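Local coordinates for protein eukaryotic peptide chain release factor GTP-binding subunit (Schizosaccharomyces pombe, PDB 1R5B) that belongs to the translational GTPases as the GTP-binding subunit of a eukaryotic release factor (eRF3), with a P-loop GTPase domain followed by two beta domains, at residues Y115-F123 and L257-L266; K269-A279 and L289-I298. All coordinates share one frame; numbering follows the deposited sequence.

Interaction 1 of 2, residues Y115-F123 and L257-L266; sequences YFETEHRRF and LEYLDSMTHL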
loop_
_atom_site.group_PDB
_atom_site.type_symbol
_atom_site.label_atom_id
_atom_site.label_comp_id
_atom_site.label_asym_id
_atom_site.label_seq_id
_atom_site.Cartn_x
_atom_site.Cartn_y
_atom_site.Cartn_z
ATOM N N TYR A 115 3.426 -16.976 0.095
ATOM C CA TYR A 115 3.624 -15.536 0.120
ATOM C C TYR A 115 5.115 -15.189 0.205
ATOM O O TYR A 115 5.940 -16.038 0.528
ATOM C CB TYR A 115 2.867 -14.931 1.309
ATOM C CG TYR A 115 3.450 -15.274 2.673
ATOM C CD1 TYR A 115 4.502 -14.534 3.205
ATOM C CD2 TYR A 115 2.940 -16.331 3.436
ATOM C CE1 TYR A 115 5.042 -14.839 4.456
ATOM C CE2 TYR A 115 3.475 -16.645 4.695
ATOM C CZ TYR A 115 4.527 -15.896 5.195
ATOM O OH TYR A 115 5.083 -16.185 6.429
ATOM N N PHE A 116 5.448 -13.934 -0.065
ATOM C CA PHE A 116 6.807 -13.443 0.103
ATOM C C PHE A 116 6.817 -12.006 0.608
ATOM O O PHE A 116 5.813 -11.320 0.543
ATOM C CB PHE A 116 7.573 -13.547 -1.207
ATOM C CG PHE A 116 7.041 -12.670 -2.305
ATOM C CD1 PHE A 116 7.576 -11.408 -2.521
ATOM C CD2 PHE A 116 6.024 -13.110 -3.128
ATOM C CE1 PHE A 116 7.110 -10.598 -3.536
ATOM C CE2 PHE A 116 5.542 -12.300 -4.149
ATOM C CZ PHE A 116 6.091 -11.037 -4.353
ATOM N N GLU A 117 7.960 -11.544 1.103
ATOM C CA GLU A 117 8.032 -10.226 1.725
ATOM C C GLU A 117 9.116 -9.342 1.156
ATOM O O GLU A 117 10.161 -9.806 0.725
ATOM C CB GLU A 117 8.255 -10.337 3.234
ATOM C CG GLU A 117 7.227 -11.179 3.963
ATOM C CD GLU A 117 7.222 -10.917 5.460
ATOM O OE1 GLU A 117 8.182 -10.297 5.956
ATOM O OE2 GLU A 117 6.260 -11.325 6.140
ATOM N N THR A 118 8.813 -8.055 1.156
ATOM C CA THR A 118 9.763 -6.976 0.961
ATOM C C THR A 118 9.784 -6.194 2.271
ATOM O O THR A 118 9.147 -6.612 3.241
ATOM C CB THR A 118 9.279 -6.083 -0.180
ATOM O OG1 THR A 118 7.951 -5.581 0.105
ATOM C CG2 THR A 118 9.146 -6.896 -1.469
ATOM N N GLU A 119 10.474 -5.052 2.300
ATOM C CA GLU A 119 10.672 -4.312 3.548
ATOM C C GLU A 119 9.334 -3.897 4.156
ATOM O O GLU A 119 9.125 -4.062 5.351
ATOM C CB GLU A 119 11.566 -3.086 3.323
ATOM C CG GLU A 119 12.069 -2.408 4.596
ATOM C CD GLU A 119 12.684 -1.026 4.359
ATOM O OE1 GLU A 119 13.070 -0.349 5.347
ATOM O OE2 GLU A 119 12.792 -0.609 3.185
ATOM N N HIS A 120 8.415 -3.392 3.331
ATOM C CA HIS A 120 7.156 -2.851 3.835
ATOM C C HIS A 120 5.928 -3.730 3.610
ATOM O O HIS A 120 4.875 -3.433 4.165
ATOM C CB HIS A 120 6.894 -1.481 3.212
ATOM C CG HIS A 120 8.010 -0.503 3.408
ATOM N ND1 HIS A 120 8.333 0.023 4.643
ATOM C CD2 HIS A 120 8.866 0.060 2.525
ATOM C CE1 HIS A 120 9.350 0.857 4.510
ATOM N NE2 HIS A 120 9.687 0.903 3.233
ATOM N N ARG A 121 6.036 -4.788 2.806
ATOM C CA ARG A 121 4.839 -5.527 2.383
ATOM C C ARG A 121 4.951 -7.045 2.417
ATOM O O ARG A 121 6.031 -7.602 2.230
ATOM C CB ARG A 121 4.454 -5.116 0.964
ATOM C CG ARG A 121 3.862 -3.734 0.870
ATOM C CD ARG A 121 3.624 -3.234 -0.558
ATOM N NE ARG A 121 2.951 -1.947 -0.536
ATOM C CZ ARG A 121 2.787 -1.148 -1.581
ATOM N NH1 ARG A 121 3.234 -1.478 -2.790
ATOM N NH2 ARG A 121 2.154 -0.001 -1.402
ATOM N N ARG A 122 3.811 -7.706 2.636
ATOM C CA ARG A 122 3.688 -9.155 2.443
ATOM C C ARG A 122 2.772 -9.485 1.275
ATOM O O ARG A 122 1.566 -9.219 1.345
ATOM C CB ARG A 122 3.113 -9.830 3.682
ATOM C CG ARG A 122 2.817 -11.316 3.447
ATOM C CD ARG A 122 2.266 -12.044 4.629
ATOM N NE ARG A 122 3.242 -12.108 5.707
ATOM C CZ ARG A 122 3.096 -12.856 6.794
ATOM N NH1 ARG A 122 2.008 -13.615 6.958
ATOM N NH2 ARG A 122 4.040 -12.854 7.729
ATOM N N PHE A 123 3.328 -10.122 0.245
ATOM C CA PHE A 123 2.588 -10.429 -0.974
ATOM C C PHE A 123 2.092 -11.864 -1.001
ATOM O O PHE A 123 2.879 -12.798 -1.093
ATOM C CB PHE A 123 3.457 -10.185 -2.195
ATOM C CG PHE A 123 3.949 -8.786 -2.302
ATOM C CD1 PHE A 123 5.077 -8.388 -1.620
ATOM C CD2 PHE A 123 3.291 -7.868 -3.083
ATOM C CE1 PHE A 123 5.532 -7.111 -1.713
ATOM C CE2 PHE A 123 3.749 -6.576 -3.179
ATOM C CZ PHE A 123 4.873 -6.197 -2.488
ATOM N N LEU A 257 11.272 -6.330 -7.131
ATOM C CA LEU A 257 10.806 -6.282 -5.745
ATOM C C LEU A 257 10.856 -4.867 -5.169
ATOM O O LEU A 257 10.028 -4.502 -4.351
ATOM C CB LEU A 257 11.597 -7.237 -4.852
ATOM C CG LEU A 257 11.362 -8.738 -5.107
ATOM C CD1 LEU A 257 12.143 -9.530 -4.102
ATOM C CD2 LEU A 257 9.908 -9.122 -5.036
ATOM N N GLU A 258 11.821 -4.079 -5.614
ATOM C CA GLU A 258 11.956 -2.711 -5.159
ATOM C C GLU A 258 10.752 -1.889 -5.622
ATOM O O GLU A 258 10.224 -1.074 -4.885
ATOM C CB GLU A 258 13.242 -2.133 -5.730
ATOM C CG GLU A 258 13.543 -0.697 -5.364
ATOM C CD GLU A 258 14.831 -0.209 -6.003
ATOM O OE1 GLU A 258 15.655 -1.055 -6.431
ATOM O OE2 GLU A 258 15.009 1.027 -6.076
ATOM N N TYR A 259 10.339 -2.111 -6.859
ATOM C CA TYR A 259 9.165 -1.466 -7.423
ATOM C C TYR A 259 7.860 -1.958 -6.750
ATOM O O TYR A 259 6.982 -1.155 -6.440
ATOM C CB TYR A 259 9.107 -1.710 -8.936
ATOM C CG TYR A 259 7.896 -1.095 -9.538
ATOM C CD1 TYR A 259 7.855 0.275 -9.800
ATOM C CD2 TYR A 259 6.761 -1.853 -9.791
ATOM C CE1 TYR A 259 6.723 0.865 -10.325
ATOM C CE2 TYR A 259 5.613 -1.260 -10.311
ATOM C CZ TYR A 259 5.605 0.090 -10.566
ATOM O OH TYR A 259 4.489 0.677 -11.078
ATOM N N LEU A 260 7.735 -3.267 -6.554
ATOM C CA LEU A 260 6.567 -3.855 -5.889
ATOM C C LEU A 260 6.401 -3.301 -4.460
ATOM O O LEU A 260 5.288 -3.125 -3.975
ATOM C CB LEU A 260 6.707 -5.373 -5.819
ATOM C CG LEU A 260 5.922 -6.299 -6.767
ATOM C CD1 LEU A 260 5.596 -5.656 -8.082
ATOM C CD2 LEU A 260 6.688 -7.625 -6.961
ATOM N N ASP A 261 7.525 -2.999 -3.814
ATOM C CA ASP A 261 7.514 -2.532 -2.443
ATOM C C ASP A 261 6.904 -1.145 -2.266
ATOM O O ASP A 261 6.151 -0.931 -1.338
ATOM C CB ASP A 261 8.935 -2.544 -1.869
ATOM C CG ASP A 261 8.954 -2.250 -0.389
ATOM O OD1 ASP A 261 8.418 -3.067 0.378
ATOM O OD2 ASP A 261 9.471 -1.227 0.099
ATOM N N SER A 262 7.248 -0.208 -3.137
ATOM C CA SER A 262 6.819 1.190 -2.982
ATOM C C SER A 262 5.704 1.604 -3.964
ATOM O O SER A 262 5.216 2.723 -3.908
ATOM C CB SER A 262 8.026 2.118 -3.144
ATOM O OG SER A 262 8.661 1.881 -4.386
ATOM N N MET A 263 5.339 0.685 -4.858
ATOM C CA MET A 263 4.169 0.778 -5.740
ATOM C C MET A 263 2.966 1.342 -5.016
ATOM O O MET A 263 2.578 0.886 -3.964
ATOM C CB MET A 263 3.725 -0.634 -6.137
ATOM C CG MET A 263 3.826 -0.930 -7.523
ATOM S SD MET A 263 3.154 -2.524 -7.847
ATOM C CE MET A 263 1.956 -1.945 -9.026
ATOM N N THR A 264 2.294 2.231 -5.675
ATOM C CA THR A 264 1.212 2.952 -5.074
ATOM C C THR A 264 -0.161 2.461 -5.594
ATOM O O THR A 264 -1.141 2.459 -4.861
ATOM C CB THR A 264 1.498 4.410 -5.366
ATOM O OG1 THR A 264 1.298 5.166 -4.186
ATOM C CG2 THR A 264 0.612 4.972 -6.382
ATOM N N HIS A 265 -0.213 2.005 -6.837
ATOM C CA HIS A 265 -1.466 1.546 -7.422
ATOM C C HIS A 265 -1.748 0.093 -7.038
ATOM O O HIS A 265 -1.285 -0.804 -7.704
ATOM C CB HIS A 265 -1.392 1.693 -8.935
ATOM C CG HIS A 265 -2.710 1.607 -9.628
ATOM N ND1 HIS A 265 -3.460 0.450 -9.675
ATOM C CD2 HIS A 265 -3.397 2.533 -10.332
ATOM C CE1 HIS A 265 -4.558 0.677 -10.380
ATOM N NE2 HIS A 265 -4.544 1.932 -10.786
ATOM N N LEU A 266 -2.470 -0.114 -5.932
ATOM C CA LEU A 266 -2.973 -1.428 -5.542
ATOM C C LEU A 266 -4.503 -1.453 -5.744
ATOM O O LEU A 266 -5.234 -0.682 -5.117
ATOM C CB LEU A 266 -2.627 -1.716 -4.074
ATOM C CG LEU A 266 -1.168 -1.569 -3.612
ATOM C CD1 LEU A 266 -1.008 -2.019 -2.191
ATOM C CD2 LEU A 266 -0.244 -2.336 -4.445
#
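The turn between strands 115-117 and 121-123 brings Thr118 up against Asp261 in helix 257-262, their CA atoms 6.0 Å apart, and the strand 121-123 axis passes that of the helix at 9.4 Å with an angle of 110°. Asp261 reaches the turn because its CG stands trans to the backbone N (chi1 -172°), which carries the carboxylate to the strand side although the bond from CA to CB points away overall. There OD1 takes two bonds: the hydroxyl OG1 of Thr118 donates to Asp261 OD1 at 2.6 Å, on the anti side, while the backbone N of His120 reaches the same OD1 at 3.0 Å through the syn lone pair. The two donors thus fasten both flanks of the turn to one oxygen.

Arg121, extended from CG to NE, runs out to where the helix ends. Its guanidinium holds the carbonyl of Met263 end-on, with NH1 and NH2 each 2.7 Å from Met263 O and the oxygen in the plane of the group; NH1 also donates to Leu260 O at 2.9 Å. Asp261 O lies over one face of the guanidinium and Leu266 CD1 over the other. The carbonyls at the C-terminal end of the helix probably favour the positive charge of Arg121, and a salt bridge from NE to Glu42 adds a second anchor. In the P-loop GTPase domain this joins the antiparallel edge of the central sheet to helix 256-262, which packs beside it.

Deeper in, the interface turns apolar. Phe116 CE1 lies 3.5 Å from Leu257 CD2, approached obliquely, with Ile63 of helix 56-66 touching both residues. The edge of the Phe123 ring points at Leu260 O, 3.4 Å from CZ, and CZ also packs against Leu260 CB.

Interaction 2 of 2, residues K269-A279 and L289-I298; sequences KVNAPFIMPIA and LEGKIEAGSI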
loop_
_atom_site.group_PDB
_atom_site.type_symbol
_atom_site.label_atom_id
_atom_site.label_comp_id
_atom_site.label_asym_id
_atom_site.label_seq_id
_atom_site.Cartn_x
_atom_site.Cartn_y
_atom_site.Cartn_z
ATOM N N LYS A 269 -7.223 -1.181 -2.914
ATOM C CA LYS A 269 -7.109 0.122 -2.246
ATOM C C LYS A 269 -7.615 1.245 -3.164
ATOM O O LYS A 269 -8.293 2.145 -2.705
ATOM C CB LYS A 269 -5.652 0.391 -1.851
ATOM C CG LYS A 269 -5.445 1.257 -0.649
ATOM C CD LYS A 269 -3.956 1.594 -0.438
ATOM C CE LYS A 269 -3.182 0.503 0.286
ATOM N NZ LYS A 269 -1.682 0.707 0.154
ATOM N N VAL A 270 -7.297 1.168 -4.452
ATOM C CA VAL A 270 -7.780 2.153 -5.427
ATOM C C VAL A 270 -9.311 2.133 -5.534
ATOM O O VAL A 270 -9.944 3.177 -5.725
ATOM C CB VAL A 270 -7.188 1.891 -6.843
ATOM C CG1 VAL A 270 -7.870 2.773 -7.924
ATOM C CG2 VAL A 270 -5.680 2.119 -6.851
ATOM N N ASN A 271 -9.890 0.944 -5.400
ATOM C CA ASN A 271 -11.316 0.721 -5.627
ATOM C C ASN A 271 -12.113 0.815 -4.337
ATOM O O ASN A 271 -13.335 0.692 -4.346
ATOM C CB ASN A 271 -11.528 -0.639 -6.293
ATOM C CG ASN A 271 -11.073 -0.639 -7.754
ATOM O OD1 ASN A 271 -10.297 -1.474 -8.169
ATOM N ND2 ASN A 271 -11.570 0.311 -8.529
ATOM N N ALA A 272 -11.405 1.023 -3.230
ATOM C CA ALA A 272 -12.020 1.247 -1.948
ATOM C C ALA A 272 -12.601 2.658 -1.900
ATOM O O ALA A 272 -12.226 3.522 -2.697
ATOM C CB ALA A 272 -10.973 1.094 -0.844
ATOM N N PRO A 273 -13.474 2.917 -0.939
ATOM C CA PRO A 273 -13.988 4.285 -0.735
ATOM C C PRO A 273 -12.864 5.292 -0.511
ATOM O O PRO A 273 -11.891 4.968 0.155
ATOM C CB PRO A 273 -14.830 4.163 0.539
ATOM C CG PRO A 273 -15.162 2.692 0.658
ATOM C CD PRO A 273 -14.011 1.952 0.042
ATOM N N PHE A 274 -13.001 6.489 -1.058
ATOM C CA PHE A 274 -12.021 7.562 -0.897
ATOM C C PHE A 274 -11.833 7.892 0.588
ATOM O O PHE A 274 -12.810 8.006 1.339
ATOM C CB PHE A 274 -12.503 8.797 -1.675
ATOM C CG PHE A 274 -11.597 10.013 -1.579
ATOM C CD1 PHE A 274 -10.326 10.006 -2.129
ATOM C CD2 PHE A 274 -12.051 11.186 -0.986
ATOM C CE1 PHE A 274 -9.497 11.140 -2.058
ATOM C CE2 PHE A 274 -11.230 12.328 -0.924
ATOM C CZ PHE A 274 -9.958 12.299 -1.452
ATOM N N ILE A 275 -10.575 8.014 0.997
ATOM C CA ILE A 275 -10.197 8.459 2.330
ATOM C C ILE A 275 -8.952 9.339 2.225
ATOM O O ILE A 275 -7.956 8.907 1.676
ATOM C CB ILE A 275 -9.875 7.263 3.226
ATOM C CG1 ILE A 275 -11.092 6.319 3.323
ATOM C CG2 ILE A 275 -9.428 7.769 4.614
ATOM C CD1 ILE A 275 -10.833 5.022 4.064
ATOM N N MET A 276 -9.014 10.563 2.744
ATOM C CA MET A 276 -7.871 11.484 2.760
ATOM C C MET A 276 -7.943 12.343 4.014
ATOM O O MET A 276 -8.720 13.288 4.056
ATOM C CB MET A 276 -7.842 12.414 1.533
ATOM C CG MET A 276 -6.620 13.349 1.525
ATOM S SD MET A 276 -6.676 14.785 0.462
ATOM C CE MET A 276 -7.405 15.862 1.430
ATOM N N PRO A 277 -7.143 12.022 5.026
ATOM C CA PRO A 277 -6.980 12.911 6.180
ATOM C C PRO A 277 -6.454 14.277 5.752
ATOM O O PRO A 277 -5.591 14.350 4.883
ATOM C CB PRO A 277 -5.945 12.185 7.043
ATOM C CG PRO A 277 -6.000 10.747 6.596
ATOM C CD PRO A 277 -6.351 10.786 5.157
ATOM N N ILE A 278 -6.974 15.339 6.353
ATOM C CA ILE A 278 -6.609 16.705 5.983
ATOM C C ILE A 278 -5.381 17.115 6.766
ATOM O O ILE A 278 -5.443 17.221 7.972
ATOM C CB ILE A 278 -7.772 17.666 6.279
ATOM C CG1 ILE A 278 -8.993 17.283 5.426
ATOM C CG2 ILE A 278 -7.347 19.106 6.038
ATOM C CD1 ILE A 278 -10.266 18.037 5.777
ATOM N N ALA A 279 -4.258 17.309 6.082
ATOM C CA ALA A 279 -3.033 17.777 6.722
ATOM C C ALA A 279 -2.972 19.296 6.824
ATOM O O ALA A 279 -2.418 19.815 7.775
ATOM C CB ALA A 279 -1.820 17.252 5.987
ATOM N N LEU A 289 -7.581 22.090 0.743
ATOM C CA LEU A 289 -7.361 21.030 1.714
ATOM C C LEU A 289 -6.273 20.102 1.186
ATOM O O LEU A 289 -6.452 19.456 0.153
ATOM C CB LEU A 289 -8.655 20.258 1.963
ATOM C CG LEU A 289 -9.836 21.093 2.449
ATOM C CD1 LEU A 289 -11.064 20.229 2.596
ATOM C CD2 LEU A 289 -9.510 21.782 3.769
ATOM N N GLU A 290 -5.144 20.057 1.893
ATOM C CA GLU A 290 -3.999 19.244 1.502
ATOM C C GLU A 290 -3.951 17.980 2.336
ATOM O O GLU A 290 -4.322 17.992 3.501
ATOM C CB GLU A 290 -2.684 20.042 1.618
ATOM C CG GLU A 290 -1.679 19.565 2.672
ATOM C CD GLU A 290 -0.549 18.707 2.099
ATOM O OE1 GLU A 290 0.590 19.248 1.973
ATOM O OE2 GLU A 290 -0.781 17.506 1.781
ATOM N N GLY A 291 -3.496 16.890 1.721
ATOM C CA GLY A 291 -3.353 15.619 2.405
ATOM C C GLY A 291 -2.906 14.499 1.488
ATOM O O GLY A 291 -2.748 14.693 0.282
ATOM N N LYS A 292 -2.693 13.326 2.076
ATOM C CA LYS A 292 -2.288 12.127 1.335
ATOM C C LYS A 292 -3.495 11.212 1.258
ATOM O O LYS A 292 -4.075 10.879 2.275
ATOM C CB LYS A 292 -1.133 11.414 2.058
ATOM C CG LYS A 292 -0.443 10.243 1.292
ATOM C CD LYS A 292 0.211 9.231 2.276
ATOM C CE LYS A 292 1.146 8.236 1.576
ATOM N NZ LYS A 292 1.550 7.004 2.385
ATOM N N ILE A 293 -3.864 10.798 0.056
ATOM C CA ILE A 293 -4.989 9.888 -0.122
ATOM C C ILE A 293 -4.608 8.512 0.434
ATOM O O ILE A 293 -3.620 7.935 0.020
ATOM C CB ILE A 293 -5.384 9.797 -1.588
ATOM C CG1 ILE A 293 -5.709 11.190 -2.119
ATOM C CG2 ILE A 293 -6.587 8.885 -1.737
ATOM C CD1 ILE A 293 -5.961 11.244 -3.620
ATOM N N GLU A 294 -5.362 8.027 1.417
ATOM C CA GLU A 294 -5.083 6.726 2.040
ATOM C C GLU A 294 -5.798 5.579 1.353
ATOM O O GLU A 294 -5.319 4.447 1.377
ATOM C CB GLU A 294 -5.456 6.744 3.514
ATOM C CG GLU A 294 -4.621 7.723 4.325
ATOM C CD GLU A 294 -3.131 7.421 4.298
ATOM O OE1 GLU A 294 -2.716 6.242 4.152
ATOM O OE2 GLU A 294 -2.373 8.393 4.445
ATOM N N ALA A 295 -6.919 5.878 0.722
ATOM C CA ALA A 295 -7.672 4.878 0.010
ATOM C C ALA A 295 -8.473 5.537 -1.082
ATOM O O ALA A 295 -8.864 6.692 -0.964
ATOM C CB ALA A 295 -8.625 4.162 0.988
ATOM N N GLY A 296 -8.739 4.776 -2.131
ATOM C CA GLY A 296 -9.704 5.135 -3.153
ATOM C C GLY A 296 -9.146 6.120 -4.143
ATOM O O GLY A 296 -7.935 6.243 -4.300
ATOM N N SER A 297 -10.031 6.818 -4.832
ATOM C CA SER A 297 -9.613 7.787 -5.848
ATOM C C SER A 297 -10.542 8.998 -5.870
ATOM O O SER A 297 -11.621 8.974 -5.296
ATOM C CB SER A 297 -9.598 7.119 -7.213
ATOM O OG SER A 297 -10.918 6.912 -7.656
ATOM N N ILE A 298 -10.125 10.047 -6.563
ATOM C CA ILE A 298 -10.906 11.281 -6.639
ATOM C C ILE A 298 -10.746 11.912 -8.033
ATOM O O ILE A 298 -9.644 11.971 -8.574
ATOM C CB ILE A 298 -10.480 12.238 -5.476
ATOM C CG1 ILE A 298 -11.417 13.425 -5.343
ATOM C CG2 ILE A 298 -9.065 12.764 -5.676
ATOM C CD1 ILE A 298 -12.671 13.122 -4.651
HETATM O O HOH W 1 -11.913 4.683 -6.800
HETATM O O HOH W 2 -12.851 5.661 -4.328
HETATM O O HOH W 3 -3.121 13.037 5.101
#
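Phe274 packs its ring against Ile293 and Ile298 just before strand 275-277 pairs with the chain around Ala295. The CB of Phe274 lies near Ser297 O, and with CG trans to the backbone N (chi1 179°) the ring is carried along that carbonyl: CD1 is 3.6 Å from Ser297 O. Farther out, CE1 sits between two branched side chains, 3.7 Å from Ile293 CG2 and the same distance from Ile298 CB. Ile298 lies over one face, a CH-pi contact in which CB is 4.1 Å from the ring centroid, and its CD1 approaches CE2 and CD2, while CZ at the tip meets Ile298 CB. Ile293 CD1 is in the ring plane, at the edge.

Backbone bonds hold the two chains beside this core. Ile275 N donates to Ala295 O, from above the carbonyl plane, and Ile275 O takes Glu294 N at 2.8 Å with a weaker, longer bond from Ala295 N. At one end Gly296 N binds Lys269 O at 2.7 Å. Gly296, with positive phi, brings its CA close against Ala272 O and makes a CA-H...O contact with Val270 O. At the other end Ala279 N donates to Glu290 O. Water 1 joins Val270 O to Ser297 OG, water 2 connects Ala272 O with Ser297 N, and water 3 links Pro277 O to Lys292 N, beside the CA-H...O contact of Gly291 with Pro277 O.

Met276, bent at chi3, lays SD and CE along the Leu289-Gly291 backbone, and Ile278 CD1 meets Leu289 CD1 at 3.9 Å. With Glu294 and Ala295 both opposite Ile275, the geometry is a classic beta bulge, set in the hairpin region of the antiparallel beta domain that follows the GTPase domain.

In the fold
Interactions 1 and 2 follow one another along the chain, their centres about 20 Å apart. Helix 256-262, part of interaction 1, leads through a short loop into helix 267-270, from which segment 269-279 sets out, so together they mark the passage from the GTPase domain to the first beta domain. Glu42, at the start of strand 42-50, ties them together: Arg121 of interaction 1 and Lys269 of interaction 2 both form salt bridges to it. The shared carboxylate probably offsets the closeness of the two cations, Arg121 NH2 lying 4.2 Å from Lys269 NZ. The strand carrying Glu42 leads on to the probable P-loop, which includes Gly50, Lys56 and Ser57.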